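Local coordinates for methyl-accepting chemotaxis protein (Vibrio parahaemolyticus, PDB 4EXO), which is a chemotaxis receptor whose periplasmic PAS-like sensor domain binds pyruvic acid in this structure and probably passes ligand-dependent signals across the membrane, at the interface of chains A and B. Numbering follows the deposited sequence. Chains: chain A/B, Methyl-accepting chemotaxis protein.

The interface of chains A and B. Residues chain A 21, 24-25, 27-28, 48, 52-53, 60; chain B 21, 24-25, 27-28, 48, 52-53, 60.
The C-terminal end of helix 2-28 of each chain packs against its counterpart and against the end of helix 42-51 and the loop after it (residues 52-53) in the other chain, while the two 42-51 helices touch each other across the axis. This two-fold symmetric contact pairs two PAS-like single Cache domains through their long N-terminal helices; such pairing fits a dimeric chemoreceptor, though the crystal alone does not prove it. Astride the two-fold axis, the selenomethionines A:Met24 and B:Met24 cross obliquely, with their SE atoms 3.2 Å apart. Each side chain runs extended through chi2 (-169°) and bends at chi3 (67°), bringing its methyl CE against CB of the other Met24. The same methyl of A:Met24 touches the methyl CE of B:Met52 at 3.3 Å, tighter than usual for carbons, the two side chains crossing obliquely, and lies 3.4 Å from the main-chain O of B:Tyr21. That carbonyl oxygen also lies at the edge of the B:Phe60 ring, in its plane, and the CE2–CZ side of this ring touches the A:Met24 methyl across the interface. A:Tyr21 crosses B:Met24 at about a right angle, its ring atom CD1 3.5 Å from SE; the two tyrosines then meet through their CE1 corners, also crosswise. Toward the other end of the patch, A:Ala28 CB rests on CG of B:Met52 at 3.6 Å, and the two Met52 methyls face each other tip to tip. A:Ile48 and B:Ile48 also meet tip to tip, CD1 to CD1 at 3.7 Å. Polar clamps flank this apolar centre: the hydroxyl OG1 of A:Thr27 accepts the backbone N-H of B:Arg53 at 2.9 Å, nearly straight (161° at H). OG1 takes the crowded position between backbone N and carbonyl carbon, which points it at the opposing loop. Behind that loop, the guanidinium NH1 of B:Arg53 folds back onto O of B:Met52 at 2.9 Å, approaching from above the carbonyl plane and bracing the segment that supplies the N-H.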
# COMPACT_ATOMS: atom_id res chain seq x y z
N TYR A 21 0.55 0.40 -5.29
CA TYR A 21 0.10 1.34 -4.25
C TYR A 21 -1.35 1.70 -4.47
O TYR A 21 -2.11 1.78 -3.50
CB TYR A 21 0.93 2.63 -4.29
CG TYR A 21 2.44 2.41 -4.05
CD1 TYR A 21 2.88 1.44 -3.15
CD2 TYR A 21 3.40 3.19 -4.69
CE1 TYR A 21 4.23 1.24 -2.89
CE2 TYR A 21 4.76 3.01 -4.45
CZ TYR A 21 5.16 2.04 -3.55
OH TYR A 21 6.50 1.83 -3.31
N MSE A 24 -3.58 -1.00 -3.25
CA MSE A 24 -3.71 -0.99 -1.79
C MSE A 24 -4.74 0.00 -1.29
O MSE A 24 -5.51 -0.31 -0.37
CB MSE A 24 -2.35 -0.73 -1.13
CG MSE A 24 -1.35 -1.80 -1.49
SE MSE A 24 0.25 -1.68 -0.41
CE MSE A 24 -0.46 -2.14 1.33
N GLY A 25 -4.75 1.20 -1.87
CA GLY A 25 -5.71 2.21 -1.48
C GLY A 25 -7.15 1.81 -1.83
O GLY A 25 -8.04 1.88 -1.00
N THR A 27 -8.28 -1.24 -2.38
CA THR A 27 -8.73 -2.39 -1.59
C THR A 27 -8.91 -2.04 -0.10
O THR A 27 -9.80 -2.58 0.53
CB THR A 27 -7.82 -3.62 -1.80
OG1 THR A 27 -6.47 -3.29 -1.49
CG2 THR A 27 -7.89 -4.08 -3.27
N ALA A 28 -8.12 -1.11 0.43
CA ALA A 28 -8.30 -0.68 1.82
C ALA A 28 -9.70 -0.14 2.09
O ALA A 28 -10.23 -0.32 3.20
CB ALA A 28 -7.23 0.34 2.25
N ILE A 48 -9.35 7.07 5.96
CA ILE A 48 -8.37 6.03 5.70
C ILE A 48 -7.39 6.48 4.60
O ILE A 48 -6.17 6.38 4.77
CB ILE A 48 -9.06 4.70 5.26
CG1 ILE A 48 -9.89 4.13 6.43
CG2 ILE A 48 -8.00 3.72 4.79
CD1 ILE A 48 -10.89 3.10 6.01
N MSE A 52 -2.95 7.19 4.74
CA MSE A 52 -1.98 6.29 4.11
C MSE A 52 -0.73 6.94 3.50
O MSE A 52 -0.80 8.00 2.83
CB MSE A 52 -2.68 5.42 3.02
CG MSE A 52 -3.62 4.42 3.66
SE MSE A 52 -4.77 3.52 2.37
CE MSE A 52 -3.43 2.37 1.71
N ARG A 53 0.41 6.29 3.74
CA ARG A 53 1.67 6.71 3.09
C ARG A 53 2.46 5.50 2.65
O ARG A 53 2.50 4.50 3.38
CB ARG A 53 2.55 7.51 4.08
CG ARG A 53 1.89 8.77 4.63
CD ARG A 53 1.92 9.92 3.58
NE ARG A 53 1.45 11.17 4.19
CZ ARG A 53 0.18 11.43 4.50
NH1 ARG A 53 -0.78 10.53 4.22
NH2 ARG A 53 -0.13 12.61 5.04
N PHE A 60 -2.22 9.98 -1.18
CA PHE A 60 -3.38 10.04 -2.08
C PHE A 60 -4.06 11.40 -2.15
O PHE A 60 -4.08 12.18 -1.16
CB PHE A 60 -4.45 9.04 -1.63
CG PHE A 60 -4.07 7.62 -1.84
CD1 PHE A 60 -4.16 7.04 -3.10
CD2 PHE A 60 -3.62 6.85 -0.76
CE1 PHE A 60 -3.82 5.70 -3.32
CE2 PHE A 60 -3.27 5.49 -0.95
CZ PHE A 60 -3.35 4.91 -2.23
N TYR B 21 4.96 -1.39 1.42
CA TYR B 21 3.64 -2.00 1.63
C TYR B 21 3.30 -2.05 3.10
O TYR B 21 2.15 -1.79 3.47
CB TYR B 21 3.63 -3.44 1.08
CG TYR B 21 3.92 -3.54 -0.43
CD1 TYR B 21 3.46 -2.57 -1.31
CD2 TYR B 21 4.63 -4.62 -0.95
CE1 TYR B 21 3.69 -2.65 -2.67
CE2 TYR B 21 4.87 -4.73 -2.32
CZ TYR B 21 4.39 -3.74 -3.17
OH TYR B 21 4.64 -3.81 -4.52
N MSE B 24 2.11 1.26 4.27
CA MSE B 24 0.73 1.52 3.88
C MSE B 24 -0.29 0.89 4.82
O MSE B 24 -1.29 1.52 5.15
CB MSE B 24 0.48 1.06 2.44
CG MSE B 24 1.37 1.80 1.47
SE MSE B 24 0.84 1.48 -0.36
CE MSE B 24 -0.87 2.37 -0.40
N GLY B 25 -0.03 -0.34 5.24
CA GLY B 25 -0.93 -1.03 6.15
C GLY B 25 -0.95 -0.36 7.53
O GLY B 25 -2.01 -0.08 8.07
N THR B 27 -0.09 2.73 8.27
CA THR B 27 -0.69 4.07 8.21
C THR B 27 -2.19 4.02 7.91
O THR B 27 -2.93 4.85 8.42
CB THR B 27 0.07 5.00 7.25
OG1 THR B 27 0.13 4.42 5.95
CG2 THR B 27 1.51 5.22 7.75
N ALA B 28 -2.66 3.04 7.14
CA ALA B 28 -4.10 2.89 6.90
C ALA B 28 -4.90 2.74 8.19
O ALA B 28 -6.05 3.22 8.25
CB ALA B 28 -4.40 1.73 5.93
N ILE B 48 -10.05 -3.61 7.69
CA ILE B 48 -9.26 -2.89 6.70
C ILE B 48 -8.05 -3.73 6.25
O ILE B 48 -7.80 -3.89 5.05
CB ILE B 48 -8.76 -1.53 7.27
CG1 ILE B 48 -9.96 -0.59 7.53
CG2 ILE B 48 -7.76 -0.91 6.30
CD1 ILE B 48 -9.64 0.56 8.43
N MSE B 52 -6.97 -5.42 2.23
CA MSE B 52 -5.87 -4.89 1.42
C MSE B 52 -5.08 -5.90 0.58
O MSE B 52 -4.72 -7.01 1.05
CB MSE B 52 -4.89 -4.08 2.30
CG MSE B 52 -5.53 -2.79 2.78
SE MSE B 52 -4.49 -1.87 4.14
CE MSE B 52 -3.19 -1.19 2.95
N ARG B 53 -4.79 -5.51 -0.66
CA ARG B 53 -3.90 -6.32 -1.53
C ARG B 53 -2.96 -5.41 -2.30
O ARG B 53 -3.39 -4.34 -2.75
CB ARG B 53 -4.72 -7.13 -2.55
CG ARG B 53 -5.73 -8.09 -1.93
CD ARG B 53 -5.02 -9.37 -1.40
NE ARG B 53 -6.02 -10.36 -0.98
CZ ARG B 53 -6.76 -10.25 0.12
NH1 ARG B 53 -6.60 -9.22 0.96
NH2 ARG B 53 -7.63 -11.22 0.42
N PHE B 60 -1.93 -9.24 4.10
CA PHE B 60 -1.48 -9.17 5.50
C PHE B 60 -1.94 -10.33 6.38
O PHE B 60 -3.04 -10.91 6.17
CB PHE B 60 -1.99 -7.89 6.16
CG PHE B 60 -1.35 -6.65 5.65
CD1 PHE B 60 -0.08 -6.28 6.08
CD2 PHE B 60 -2.02 -5.84 4.73
CE1 PHE B 60 0.54 -5.11 5.63
CE2 PHE B 60 -1.42 -4.65 4.24
CZ PHE B 60 -0.13 -4.29 4.68